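Local coordinates for LacI family sugar-binding transcriptional regulator (Enterococcus faecalis V583, PDB 4RK0), which binds ribose between its two lobes and, as a LacI-family regulator, probably controls transcription by binding operator DNA, at residues T160-T165 with F183-E188. Residues are numbered along the deposited sequence; the frame is centred on the assembly and turned at random.
Sequences TELSKT and FAINDE. With RIB (alpha-D-ribofuranose), chain E.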
loop_
_atom_site.group_PDB
_atom_site.type_symbol
_atom_site.label_atom_id
_atom_site.label_comp_id
_atom_site.label_asym_id
_atom_site.label_seq_id
_atom_site.Cartn_x
_atom_site.Cartn_y
_atom_site.Cartn_z
ATOM N N THR A 160 15.414 12.077 9.559
ATOM C CA THR A 160 15.135 11.989 8.162
ATOM C C THR A 160 13.652 11.769 8.021
ATOM O O THR A 160 12.991 11.396 8.978
ATOM C CB THR A 160 15.966 10.851 7.504
ATOM O OG1 THR A 160 16.127 11.128 6.099
ATOM C CG2 THR A 160 15.268 9.435 7.720
ATOM N N GLU A 161 13.122 12.040 6.832
ATOM C CA GLU A 161 11.708 11.836 6.547
ATOM C C GLU A 161 11.284 10.368 6.804
ATOM O O GLU A 161 12.017 9.404 6.504
ATOM C CB GLU A 161 11.417 12.237 5.111
ATOM C CG GLU A 161 10.014 11.934 4.637
ATOM C CD GLU A 161 9.754 12.439 3.231
ATOM O OE1 GLU A 161 9.362 13.611 3.104
ATOM O OE2 GLU A 161 9.923 11.664 2.260
ATOM N N LEU A 162 10.086 10.230 7.348
ATOM C CA LEU A 162 9.491 8.917 7.644
ATOM C C LEU A 162 8.959 8.291 6.361
ATOM O O LEU A 162 7.758 8.370 6.050
ATOM C CB LEU A 162 8.346 9.116 8.648
ATOM C CG LEU A 162 7.643 7.861 9.183
ATOM C CD1 LEU A 162 8.619 7.033 9.965
ATOM C CD2 LEU A 162 6.502 8.350 10.089
ATOM N N SER A 163 9.866 7.708 5.580
ATOM C CA SER A 163 9.550 7.249 4.248
ATOM C C SER A 163 10.753 6.481 3.659
ATOM O O SER A 163 11.859 6.526 4.210
ATOM C CB SER A 163 9.189 8.409 3.323
ATOM O OG SER A 163 10.333 9.157 2.992
ATOM N N LYS A 164 10.515 5.783 2.557
ATOM C CA LYS A 164 11.603 5.091 1.882
ATOM C C LYS A 164 12.643 6.095 1.404
ATOM O O LYS A 164 13.815 5.885 1.582
ATOM C CB LYS A 164 11.076 4.247 0.722
ATOM C CG LYS A 164 10.180 3.088 1.109
ATOM C CD LYS A 164 9.947 2.116 -0.053
ATOM C CE LYS A 164 8.926 2.599 -1.065
ATOM N NZ LYS A 164 7.663 3.113 -0.473
ATOM N N THR A 165 12.224 7.216 0.814
ATOM C CA THR A 165 13.183 8.234 0.366
ATOM C C THR A 165 13.976 8.780 1.539
ATOM O O THR A 165 15.173 9.088 1.436
ATOM C CB THR A 165 12.424 9.388 -0.358
ATOM O OG1 THR A 165 11.798 8.875 -1.539
ATOM C CG2 THR A 165 13.355 10.534 -0.730
ATOM N N PHE A 183 18.920 0.987 13.913
ATOM C CA PHE A 183 17.477 0.821 14.196
ATOM C C PHE A 183 16.696 1.789 13.336
ATOM O O PHE A 183 16.740 2.992 13.572
ATOM C CB PHE A 183 17.185 1.028 15.727
ATOM C CG PHE A 183 15.741 0.911 16.129
ATOM C CD1 PHE A 183 14.835 0.092 15.468
ATOM C CD2 PHE A 183 15.289 1.625 17.259
ATOM C CE1 PHE A 183 13.515 0.012 15.883
ATOM C CE2 PHE A 183 13.988 1.540 17.675
ATOM C CZ PHE A 183 13.081 0.725 17.003
ATOM N N ALA A 184 15.982 1.273 12.329
ATOM C CA ALA A 184 15.143 2.078 11.491
ATOM C C ALA A 184 13.774 2.140 12.137
ATOM O O ALA A 184 13.186 1.103 12.430
ATOM C CB ALA A 184 15.038 1.485 10.103
ATOM N N ILE A 185 13.257 3.349 12.350
ATOM C CA ILE A 185 12.070 3.495 13.191
ATOM C C ILE A 185 10.804 3.033 12.498
ATOM O O ILE A 185 9.776 2.865 13.140
ATOM C CB ILE A 185 11.960 4.925 13.767
ATOM C CG1 ILE A 185 11.595 4.893 15.235
ATOM C CG2 ILE A 185 10.980 5.744 12.987
ATOM C CD1 ILE A 185 12.738 4.515 16.111
ATOM N N ASN A 186 10.868 2.809 11.187
ATOM C CA ASN A 186 9.851 1.996 10.532
ATOM C C ASN A 186 10.455 1.212 9.364
ATOM O O ASN A 186 11.602 1.477 8.957
ATOM C CB ASN A 186 8.585 2.752 10.151
ATOM C CG ASN A 186 8.710 3.572 8.890
ATOM O OD1 ASN A 186 9.803 3.926 8.445
ATOM N ND2 ASN A 186 7.562 3.911 8.322
ATOM N N ASP A 187 9.692 0.246 8.861
ATOM C CA ASP A 187 10.186 -0.641 7.791
ATOM C C ASP A 187 10.439 0.158 6.501
ATOM O O ASP A 187 11.395 -0.122 5.781
ATOM C CB ASP A 187 9.249 -1.819 7.539
ATOM C CG ASP A 187 9.254 -2.863 8.688
ATOM O OD1 ASP A 187 10.223 -2.939 9.447
ATOM O OD2 ASP A 187 8.277 -3.605 8.791
ATOM N N GLU A 188 9.617 1.143 6.206
ATOM C CA GLU A 188 9.854 1.976 5.015
ATOM C C GLU A 188 11.218 2.683 5.065
ATOM O O GLU A 188 11.961 2.679 4.081
ATOM C CB GLU A 188 8.723 2.999 4.838
ATOM C CG GLU A 188 7.396 2.370 4.453
ATOM C CD GLU A 188 6.549 3.253 3.545
ATOM O OE1 GLU A 188 6.444 4.470 3.793
ATOM O OE2 GLU A 188 5.968 2.733 2.574
HETATM O O5 RIB E . 5.211 2.581 9.474
HETATM C C5 RIB E . 4.352 3.702 9.617
HETATM C C4 RIB E . 4.567 4.177 10.988
HETATM O O4 RIB E . 3.880 5.416 11.301
HETATM C C3 RIB E . 4.044 2.937 11.685
HETATM O O3 RIB E . 5.193 2.469 12.394
HETATM C C2 RIB E . 2.861 3.522 12.462
HETATM O O2 RIB E . 2.861 3.106 13.806
HETATM C C1 RIB E . 2.849 5.042 12.226
HETATM O O1 RIB E . 2.790 5.776 13.437
HETATM O O HOH W 1 6.439 5.862 6.216
HETATM O O HOH W 2 7.790 5.482 1.351
HETATM O O HOH W 3 6.431 1.043 0.839
#
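Asn186 works in two directions at once: ND2 bonds to the sugar, and CD1 of Leu162 rests on one face of the amide, over CG. With CG held in the crowded position between backbone N and carbonyl carbon (chi1 79°), OD1 caps helix 187-199 by accepting from the N of Ile189. ND2 is thereby left facing the ligand, and it donates a nearly straight bond (166°) to O5 of the ribose, 2.9 Å away. Leu162, with CG anti to its own N, crosses this amide obliquely and brings CD1 to 3.6 Å from Asn186 CG; the same methyl packs on Ile185 CG2 at 4.0 Å, and Ile140 continues the apolar patch.

Segment 160-165 follows strand 154-159 and enters helix 164-175, while 183-188 runs from the end of strand 181-184 into helix 187-199; both strands belong to the parallel four-stranded sheet in one lobe of the periplasmic-binding-protein fold. The strand-to-helix turns meet beside the sugar, which Arg143, Asn139 and Asp214 also bind. Ser163 is the N-cap of the first helix, its OG reaching the N of Gly166 and donating to Glu161 OE2 at 2.6 Å.

No direct hydrogen bond joins the two segments. Instead, one water accepts from Asn186 ND2 and donates to Leu162 O and Glu188 OE1, joining the two turns. Lys164 bends at chi3 and chi4 to cross Glu188 obliquely, placing NZ 3.5 Å from OE2 in a salt bridge. Two more waters link this pair, one between NZ and OE2, the other accepting from Lys164 N and NZ and donating weakly to OE1. Nearer the backbone, the CA of Lys164 lies 3.3 Å from Glu188 O in a CA-H...O contact, while the Lys164 side chain packs on Tyr221 of the second subunit.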